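Local coordinates for calcium-dependent protein kinase, putative (Plasmodium falciparum, PDB 3MSE) that probably phosphorylates serine and threonine residues of proteins under calcium control, its C-terminal EF-hand region, the part present here, binding calcium ions, at residues K11-M14 with I19-I22; D49-G54 with H58-T63; T108-A113 with Q170-Y175. All coordinates share one frame; numbering follows the deposited sequence. Where two conformers were deposited one is given.

Contact 1 of 3, residues K11-M14 with I19-I22; sequences KSYM and IRNI
Tyr13 and Asn21 meet flat on flat, a compact example of an amide stacked on an aromatic ring. The amide and ring planes are only 5° apart. Asn21 ND2 stands 3.5 Å above the centre of the Tyr13 ring, and Asn21 CG lies 3.4 Å from Tyr13 CE1. The phenol end passes alongside the stem of its partner, with Tyr13 OH 3.4 Å from Asn21 CB. Swung away from its own backbone N (chi1 -172°), the tyrosine ring lies beneath the amide.

Hydrogen bonds fix the rotation of that amide. Asn21 ND2 gives a nearly straight bond (166°) to Tyr13 O at 3.2 Å, reaching the carbonyl from above its plane, so one residue supplies both the ring and the acceptor. At the other end of the amide, Arg20 grips a single oxygen side-on: its NE lies 3.0 Å and its NH2 2.8 Å from Asn21 OD1, which sits close to the guanidinium plane. Two bends in the arginine chain fold it back onto its neighbour, and its charge would probably polarise the amide.

Looser contacts complete the join. Arg20 NH2 comes obliquely to within 3.7 Å of Tyr13 CD1, and a water bridges the same nitrogen to one of two modelled positions of Ser12 OG.

These residues join helix 4-13 to the first turn of helix 18-48, across the short connection between them. Arg20 also packs on Tyr175 and Met176 of helix 169-177, while Ile84 of the second subunit packs on both Tyr13 and Asn21.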
loop_
_atom_site.group_PDB
_atom_site.type_symbol
_atom_site.label_atom_id
_atom_site.label_comp_id
_atom_site.label_asym_id
_atom_site.label_seq_id
_atom_site.Cartn_x
_atom_site.Cartn_y
_atom_site.Cartn_z
ATOM N N LYS A 11 -7.040 -13.111 -15.627
ATOM C CA LYS A 11 -8.284 -13.775 -16.043
ATOM C C LYS A 11 -9.487 -13.289 -15.283
ATOM O O LYS A 11 -10.593 -13.254 -15.817
ATOM C CB LYS A 11 -8.171 -15.292 -15.905
ATOM C CG LYS A 11 -7.344 -15.962 -16.986
ATOM C CD LYS A 11 -6.798 -17.297 -16.425
ATOM C CE LYS A 11 -6.445 -18.294 -17.500
ATOM N NZ LYS A 11 -7.580 -19.270 -17.721
ATOM N N SER A 12 -9.299 -12.925 -14.025
ATOM C CA SER A 12 -10.399 -12.338 -13.282
ATOM C C SER A 12 -10.638 -10.876 -13.716
ATOM O O SER A 12 -11.778 -10.432 -13.840
ATOM C CB SER A 12 -10.143 -12.434 -11.781
ATOM O OG SER A 12 -10.953 -11.512 -11.093
ATOM N N TYR A 13 -9.554 -10.147 -13.973
ATOM C CA TYR A 13 -9.639 -8.739 -14.407
ATOM C C TYR A 13 -10.436 -8.599 -15.704
ATOM O O TYR A 13 -11.289 -7.712 -15.827
ATOM C CB TYR A 13 -8.218 -8.207 -14.594
ATOM C CG TYR A 13 -8.075 -6.713 -14.849
ATOM C CD1 TYR A 13 -8.169 -5.790 -13.804
ATOM C CD2 TYR A 13 -7.751 -6.240 -16.111
ATOM C CE1 TYR A 13 -7.981 -4.423 -14.027
ATOM C CE2 TYR A 13 -7.573 -4.875 -16.348
ATOM C CZ TYR A 13 -7.679 -3.979 -15.288
ATOM O OH TYR A 13 -7.510 -2.633 -15.525
ATOM N N MET A 14 -10.180 -9.506 -16.654
ATOM C CA MET A 14 -10.818 -9.464 -17.976
ATOM C C MET A 14 -12.344 -9.577 -17.916
ATOM O O MET A 14 -13.018 -9.184 -18.850
ATOM C CB MET A 14 -10.221 -10.543 -18.900
ATOM C CG MET A 14 -10.873 -11.961 -18.772
ATOM S SD MET A 14 -9.945 -13.238 -19.659
ATOM C CE MET A 14 -10.937 -14.684 -19.234
ATOM N N ILE A 19 -15.414 0.436 -16.548
ATOM C CA ILE A 19 -15.505 1.399 -15.429
ATOM C C ILE A 19 -14.929 0.864 -14.110
ATOM O O ILE A 19 -14.182 1.571 -13.411
ATOM C CB ILE A 19 -16.945 1.961 -15.266
ATOM C CG1 ILE A 19 -17.296 2.811 -16.507
ATOM C CG2 ILE A 19 -17.072 2.789 -13.989
ATOM C CD1 ILE A 19 -18.777 3.211 -16.642
ATOM N N ARG A 20 -15.244 -0.387 -13.776
ATOM C CA ARG A 20 -14.609 -1.049 -12.620
ATOM C C ARG A 20 -13.098 -0.999 -12.746
ATOM O O ARG A 20 -12.387 -0.664 -11.794
ATOM C CB ARG A 20 -15.055 -2.518 -12.546
ATOM C CG ARG A 20 -15.070 -3.131 -11.166
ATOM C CD ARG A 20 -13.726 -3.542 -10.583
ATOM N NE ARG A 20 -12.867 -4.349 -11.443
ATOM C CZ ARG A 20 -12.166 -5.421 -11.042
ATOM N NH1 ARG A 20 -12.258 -5.876 -9.802
ATOM N NH2 ARG A 20 -11.387 -6.058 -11.902
ATOM N N ASN A 21 -12.605 -1.334 -13.928
ATOM C CA ASN A 21 -11.172 -1.398 -14.132
ATOM C C ASN A 21 -10.518 -0.006 -14.193
ATOM O O ASN A 21 -9.382 0.154 -13.794
ATOM C CB ASN A 21 -10.858 -2.243 -15.366
ATOM C CG ASN A 21 -11.168 -3.738 -15.139
ATOM O OD1 ASN A 21 -11.418 -4.157 -14.013
ATOM N ND2 ASN A 21 -11.159 -4.520 -16.206
ATOM N N ILE A 22 -11.248 0.988 -14.672
ATOM C CA ILE A 22 -10.767 2.379 -14.604
ATOM C C ILE A 22 -10.531 2.780 -13.145
ATOM O O ILE A 22 -9.468 3.315 -12.799
ATOM C CB ILE A 22 -11.715 3.334 -15.341
ATOM C CG1 ILE A 22 -11.540 3.114 -16.842
ATOM C CG2 ILE A 22 -11.381 4.829 -14.977
ATOM C CD1 ILE A 22 -12.692 3.595 -17.674
HETATM O O HOH W 1 -10.073 -8.594 -10.727
#

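Contact 2 of 3, residues D49-G54 with H58-T63; sequences DTNHNG and HREIYT. With CA (calcium ion), chain E.
Glu60 crosses from its helix to the calcium ion held by Asp49 and its loop neighbours, the closing step of a canonical EF-hand. Its CB already points at the loop 49-54. From there CG slips past Thr50, whose OG1 lies 4.0 Å from Glu60 CG, the two side chains running in opposite directions. Beyond CG the chain is extended (chi2 176°), which carries the carboxylate carbon CD to 2.9 Å from the calcium. At the tip the grip is bidentate: OE1 and OE2 of Glu60 each lie 2.6 Å from the ion. OE2 is further steadied by a hydrogen bond from the backbone N of Ser57.

Asp49 approaches alongside, pointing the same way, its carboxylate turned 72° from that of Glu60, and binds the calcium through OD1 at 2.1 Å. Asn53 OD1 adds a bond of 2.4 Å, and Asn51, the carbonyl of Ser55 and a water also take part. The loop is wrapped round Asp49 by two further hydrogen bonds: Asn53 N reaches Asp49 OD1, and Gly54 N reaches Asp49 OD2 at 2.8 Å. The calcium probably offsets the repulsion between the two carboxylates.

Helix 18-48 ends just before Asp49, strand 56-57 follows the loop, and helix 58-67 carries Glu60. The strand pairs antiparallel with strand 89-90, on which Ile61 packs.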
loop_
_atom_site.group_PDB
_atom_site.type_symbol
_atom_site.label_atom_id
_atom_site.label_comp_id
_atom_site.label_asym_id
_atom_site.label_seq_id
_atom_site.Cartn_x
_atom_site.Cartn_y
_atom_site.Cartn_z
ATOM N N ASP A 49 24.330 -0.086 3.669
ATOM C CA ASP A 49 24.778 -1.432 3.971
ATOM C C ASP A 49 26.101 -1.698 3.250
ATOM O O ASP A 49 26.146 -2.446 2.259
ATOM C CB ASP A 49 23.687 -2.414 3.519
ATOM C CG ASP A 49 23.980 -3.842 3.896
ATOM O OD1 ASP A 49 24.765 -4.101 4.838
ATOM O OD2 ASP A 49 23.387 -4.718 3.240
ATOM N N THR A 50 27.174 -1.096 3.760
ATOM C CA THR A 50 28.469 -1.107 3.070
ATOM C C THR A 50 29.173 -2.468 3.089
ATOM O O THR A 50 30.095 -2.686 2.317
ATOM C CB THR A 50 29.444 -0.020 3.596
ATOM O OG1 THR A 50 29.580 -0.148 5.012
ATOM C CG2 THR A 50 28.952 1.378 3.238
ATOM N N ASN A 51 28.743 -3.370 3.967
ATOM C CA ASN A 51 29.256 -4.737 3.949
ATOM C C ASN A 51 28.286 -5.696 3.264
ATOM O O ASN A 51 28.512 -6.900 3.214
ATOM C CB ASN A 51 29.653 -5.214 5.349
ATOM C CG ASN A 51 28.470 -5.332 6.296
ATOM O OD1 ASN A 51 27.332 -4.973 5.963
ATOM N ND2 ASN A 51 28.735 -5.841 7.493
ATOM N N HIS A 52 27.205 -5.146 2.726
ATOM C CA HIS A 52 26.217 -5.936 1.978
ATOM C C HIS A 52 25.808 -7.247 2.689
ATOM O O HIS A 52 25.772 -8.316 2.068
ATOM C CB HIS A 52 26.704 -6.197 0.539
ATOM C CG HIS A 52 27.057 -4.949 -0.220
ATOM N ND1 HIS A 52 26.170 -3.907 -0.400
ATOM C CD2 HIS A 52 28.200 -4.579 -0.847
ATOM C CE1 HIS A 52 26.753 -2.947 -1.101
ATOM N NE2 HIS A 52 27.984 -3.333 -1.391
ATOM N N ASN A 53 25.515 -7.151 3.987
ATOM C CA ASN A 53 25.014 -8.283 4.780
ATOM C C ASN A 53 23.494 -8.175 5.037
ATOM O O ASN A 53 22.942 -8.896 5.864
ATOM C CB ASN A 53 25.783 -8.378 6.112
ATOM C CG ASN A 53 25.407 -7.276 7.068
ATOM O OD1 ASN A 53 24.679 -6.371 6.691
ATOM N ND2 ASN A 53 25.890 -7.348 8.316
ATOM N N GLY A 54 22.832 -7.243 4.356
ATOM C CA GLY A 54 21.379 -7.172 4.396
ATOM C C GLY A 54 20.788 -6.560 5.655
ATOM O O GLY A 54 19.572 -6.545 5.826
ATOM N N HIS A 58 24.710 0.220 13.756
ATOM C CA HIS A 58 24.637 1.615 14.223
ATOM C C HIS A 58 25.634 2.503 13.472
ATOM O O HIS A 58 25.271 3.585 12.987
ATOM C CB HIS A 58 24.816 1.705 15.749
ATOM C CG HIS A 58 23.617 1.235 16.529
ATOM N ND1 HIS A 58 23.345 1.660 17.815
ATOM C CD2 HIS A 58 22.617 0.380 16.200
ATOM C CE1 HIS A 58 22.242 1.078 18.249
ATOM N NE2 HIS A 58 21.780 0.297 17.288
ATOM N N ARG A 59 26.873 2.036 13.355
ATOM C CA ARG A 59 27.922 2.780 12.648
ATOM C C ARG A 59 27.572 3.077 11.192
ATOM O O ARG A 59 27.753 4.205 10.726
ATOM C CB ARG A 59 29.262 2.042 12.727
ATOM C CG ARG A 59 30.366 2.675 11.888
ATOM C CD ARG A 59 31.577 1.752 11.780
ATOM N NE ARG A 59 31.253 0.538 11.030
ATOM C CZ ARG A 59 30.850 0.522 9.761
ATOM N NH1 ARG A 59 30.694 1.666 9.082
ATOM N NH2 ARG A 59 30.588 -0.636 9.176
ATOM N N GLU A 60 27.074 2.070 10.470
ATOM C CA GLU A 60 26.695 2.264 9.054
ATOM C C GLU A 60 25.714 3.426 8.859
ATOM O O GLU A 60 25.827 4.191 7.893
ATOM C CB GLU A 60 26.088 0.993 8.438
ATOM C CG GLU A 60 27.125 -0.126 8.146
ATOM C CD GLU A 60 26.485 -1.417 7.621
ATOM O OE1 GLU A 60 27.182 -2.185 6.931
ATOM O OE2 GLU A 60 25.281 -1.670 7.877
ATOM N N ILE A 61 24.736 3.528 9.755
ATOM C CA ILE A 61 23.754 4.607 9.696
ATOM C C ILE A 61 24.406 5.915 10.216
ATOM O O ILE A 61 24.236 6.981 9.627
ATOM C CB ILE A 61 22.507 4.254 10.544
ATOM C CG1 ILE A 61 21.780 3.040 9.944
ATOM C CG2 ILE A 61 21.543 5.425 10.660
ATOM C CD1 ILE A 61 20.670 2.529 10.832
ATOM N N TYR A 62 25.131 5.801 11.319
ATOM C CA TYR A 62 25.740 6.945 11.989
ATOM C C TYR A 62 26.603 7.753 11.021
ATOM O O TYR A 62 26.438 8.972 10.891
ATOM C CB TYR A 62 26.613 6.502 13.166
ATOM C CG TYR A 62 26.946 7.636 14.111
ATOM C CD1 TYR A 62 27.830 8.660 13.732
ATOM C CD2 TYR A 62 26.365 7.697 15.381
ATOM C CE1 TYR A 62 28.126 9.719 14.614
ATOM C CE2 TYR A 62 26.649 8.743 16.264
ATOM C CZ TYR A 62 27.528 9.751 15.877
ATOM O OH TYR A 62 27.799 10.791 16.755
ATOM N N THR A 63 27.518 7.071 10.344
ATOM C CA THR A 63 28.497 7.768 9.513
ATOM C C THR A 63 27.809 8.513 8.369
ATOM O O THR A 63 28.289 9.561 7.927
ATOM C CB THR A 63 29.622 6.847 8.974
ATOM O OG1 THR A 63 30.515 7.627 8.174
ATOM C CG2 THR A 63 29.075 5.719 8.091
HETATM CA CA CA E . 25.419 -4.054 6.840
HETATM O O HOH W 2 29.478 2.369 6.214
HETATM O O HOH W 3 29.599 -2.320 7.249
HETATM O O HOH W 4 26.139 -4.301 8.546
#

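Contact 3 of 3, residues T108-A113 with Q170-Y175; sequences TFLKAA and QEFKDY
Leu110 and Phe172 cross obliquely between two helices whose short axes pass 10.3 Å apart at 125°. Both side chains set out toward the opposite helix. The phenyl group, with CG turned away from its backbone N (chi1 172°), reaches across, so that Phe172 CE1 comes 3.4 Å from the carbonyl oxygen Leu110 O, which meets the ring obliquely. The same carbon lies 4.0 Å from Leu110 CD2, which makes this leucine touch the ring with both its backbone and one methyl branch. One turn further on, Ala113 CB approaches obliquely and is 4.4 Å from Phe172 CZ.

The other branch of the leucine serves a different neighbour. Lys173 crosses Leu110 at about a right angle, and its CG meets Leu110 CD1 at 3.8 Å. The lysine uses only the start of its chain here, and the chain bends at chi2, chi3 and chi4. Leu110 is thus forked over adjacent residues of helix 170-175, one methyl for each, and no hydrogen bond links the segments.

Helix 109-117 leads into the second calcium loop, which begins near Asp118, and helix 169-177, near the C-terminus, packs against helix 109-117. Phe114 meets the Phe172 ring edge-to-face, and Phe169 and Met176 lie against Leu110. Helix 18-48 adds Met27 on Leu110 and Ile23 on Phe172, and loop residues Ile125 and Ile167 also touch the ring.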
loop_
_atom_site.group_PDB
_atom_site.type_symbol
_atom_site.label_atom_id
_atom_site.label_comp_id
_atom_site.label_asym_id
_atom_site.label_seq_id
_atom_site.Cartn_x
_atom_site.Cartn_y
_atom_site.Cartn_z
ATOM N N THR A 108 -7.214 4.905 3.203
ATOM C CA THR A 108 -7.458 3.645 2.496
ATOM C C THR A 108 -7.445 3.843 0.970
ATOM O O THR A 108 -7.815 4.916 0.477
ATOM C CB THR A 108 -8.802 2.983 2.931
ATOM O OG1 THR A 108 -9.863 3.406 2.072
ATOM C CG2 THR A 108 -9.160 3.345 4.387
ATOM N N PHE A 109 -7.022 2.811 0.233
ATOM C CA PHE A 109 -6.995 2.850 -1.240
ATOM C C PHE A 109 -8.335 3.190 -1.864
ATOM O O PHE A 109 -8.401 3.946 -2.835
ATOM C CB PHE A 109 -6.538 1.511 -1.796
ATOM C CG PHE A 109 -5.080 1.261 -1.632
ATOM C CD1 PHE A 109 -4.598 0.624 -0.489
ATOM C CD2 PHE A 109 -4.184 1.658 -2.620
ATOM C CE1 PHE A 109 -3.235 0.377 -0.334
ATOM C CE2 PHE A 109 -2.829 1.423 -2.478
ATOM C CZ PHE A 109 -2.348 0.777 -1.331
ATOM N N LEU A 110 -9.395 2.616 -1.310
ATOM C CA LEU A 110 -10.730 2.814 -1.836
ATOM C C LEU A 110 -11.246 4.212 -1.524
ATOM O O LEU A 110 -11.937 4.818 -2.346
ATOM C CB LEU A 110 -11.689 1.741 -1.318
ATOM C CG LEU A 110 -11.647 0.363 -1.993
ATOM C CD1 LEU A 110 -12.591 -0.597 -1.293
ATOM C CD2 LEU A 110 -11.991 0.444 -3.495
ATOM N N LYS A 111 -10.891 4.729 -0.347
ATOM C CA LYS A 111 -11.332 6.058 0.057
ATOM C C LYS A 111 -10.716 7.107 -0.849
ATOM O O LYS A 111 -11.411 8.002 -1.307
ATOM C CB LYS A 111 -10.996 6.351 1.529
ATOM C CG LYS A 111 -12.177 6.890 2.354
ATOM C CD LYS A 111 -12.840 8.103 1.716
ATOM C CE LYS A 111 -13.985 8.636 2.566
ATOM N NZ LYS A 111 -14.451 9.952 2.023
ATOM N N ALA A 112 -9.417 6.968 -1.110
ATOM C CA ALA A 112 -8.681 7.889 -1.973
ATOM C C ALA A 112 -9.185 7.873 -3.414
ATOM O O ALA A 112 -9.248 8.926 -4.060
ATOM C CB ALA A 112 -7.185 7.593 -1.925
ATOM N N ALA A 113 -9.540 6.687 -3.916
ATOM C CA ALA A 113 -10.117 6.564 -5.250
ATOM C C ALA A 113 -11.476 7.261 -5.322
ATOM O O ALA A 113 -11.741 8.028 -6.247
ATOM C CB ALA A 113 -10.236 5.089 -5.655
ATOM N N GLN A 170 -19.811 4.046 1.218
ATOM C CA GLN A 170 -20.130 2.705 1.698
ATOM C C GLN A 170 -20.628 1.811 0.561
ATOM O O GLN A 170 -20.193 0.669 0.439
ATOM C CB GLN A 170 -21.141 2.756 2.859
ATOM C CG GLN A 170 -21.103 1.533 3.783
ATOM C CD GLN A 170 -19.756 1.351 4.476
ATOM O OE1 GLN A 170 -19.194 0.258 4.474
ATOM N NE2 GLN A 170 -19.224 2.426 5.056
ATOM N N GLU A 171 -21.525 2.344 -0.265
ATOM C CA GLU A 171 -22.038 1.626 -1.440
ATOM C C GLU A 171 -20.947 1.417 -2.494
ATOM O O GLU A 171 -20.919 0.390 -3.176
ATOM C CB GLU A 171 -23.196 2.385 -2.070
ATOM C CG GLU A 171 -24.361 2.666 -1.137
ATOM C CD GLU A 171 -25.389 3.589 -1.771
ATOM O OE1 GLU A 171 -26.599 3.420 -1.497
ATOM O OE2 GLU A 171 -24.989 4.481 -2.553
ATOM N N PHE A 172 -20.058 2.405 -2.612
ATOM C CA PHE A 172 -18.900 2.321 -3.494
ATOM C C PHE A 172 -17.995 1.192 -3.019
ATOM O O PHE A 172 -17.642 0.299 -3.793
ATOM C CB PHE A 172 -18.140 3.650 -3.495
ATOM C CG PHE A 172 -16.830 3.604 -4.224
ATOM C CD1 PHE A 172 -15.636 3.532 -3.523
ATOM C CD2 PHE A 172 -16.788 3.635 -5.622
ATOM C CE1 PHE A 172 -14.409 3.496 -4.198
ATOM C CE2 PHE A 172 -15.572 3.599 -6.310
ATOM C CZ PHE A 172 -14.383 3.527 -5.601
ATOM N N LYS A 173 -17.647 1.238 -1.734
ATOM C CA LYS A 173 -16.778 0.253 -1.101
ATOM C C LYS A 173 -17.363 -1.147 -1.203
ATOM O O LYS A 173 -16.654 -2.099 -1.519
ATOM C CB LYS A 173 -16.553 0.613 0.372
ATOM C CG LYS A 173 -15.541 -0.278 1.090
ATOM C CD LYS A 173 -16.008 -0.623 2.494
ATOM C CE LYS A 173 -15.569 0.398 3.541
ATOM N NZ LYS A 173 -14.371 -0.068 4.313
ATOM N N ASP A 174 -18.658 -1.260 -0.932
ATOM C CA ASP A 174 -19.344 -2.546 -0.976
ATOM C C ASP A 174 -19.329 -3.125 -2.381
ATOM O O ASP A 174 -19.103 -4.324 -2.547
ATOM C CB ASP A 174 -20.787 -2.424 -0.473
ATOM C CG ASP A 174 -20.876 -2.229 1.047
ATOM O OD1 ASP A 174 -19.862 -2.408 1.760
ATOM O OD2 ASP A 174 -21.980 -1.882 1.524
ATOM N N TYR A 175 -19.560 -2.287 -3.397
ATOM C CA TYR A 175 -19.491 -2.799 -4.770
ATOM C C TYR A 175 -18.086 -3.283 -5.133
ATOM O O TYR A 175 -17.924 -4.398 -5.629
ATOM C CB TYR A 175 -20.007 -1.809 -5.821
ATOM C CG TYR A 175 -19.788 -2.340 -7.225
ATOM C CD1 TYR A 175 -20.622 -3.322 -7.757
ATOM C CD2 TYR A 175 -18.715 -1.889 -8.006
ATOM C CE1 TYR A 175 -20.409 -3.832 -9.043
ATOM C CE2 TYR A 175 -18.490 -2.387 -9.288
ATOM C CZ TYR A 175 -19.342 -3.356 -9.801
ATOM O OH TYR A 175 -19.119 -3.851 -11.069
#

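Contact 2 stands apart from the other two, its centre about 44 Å from that of contact 1 and about 41 Å from that of contact 3, on the far side of the chain's centre. Contacts 1 and 3 lie about 16 Å apart and touch, Arg20 against Tyr175; both also reach the second subunit. The three follow in series along the chain. Helix 18-48 ties them together: it starts in contact 1, packs over contact 3 and ends at the calcium loop of contact 2. The two calcium-binding EF-hand regions thus lie toward opposite ends of one long helix, consistent with the calcium-sensing region of a CDPK.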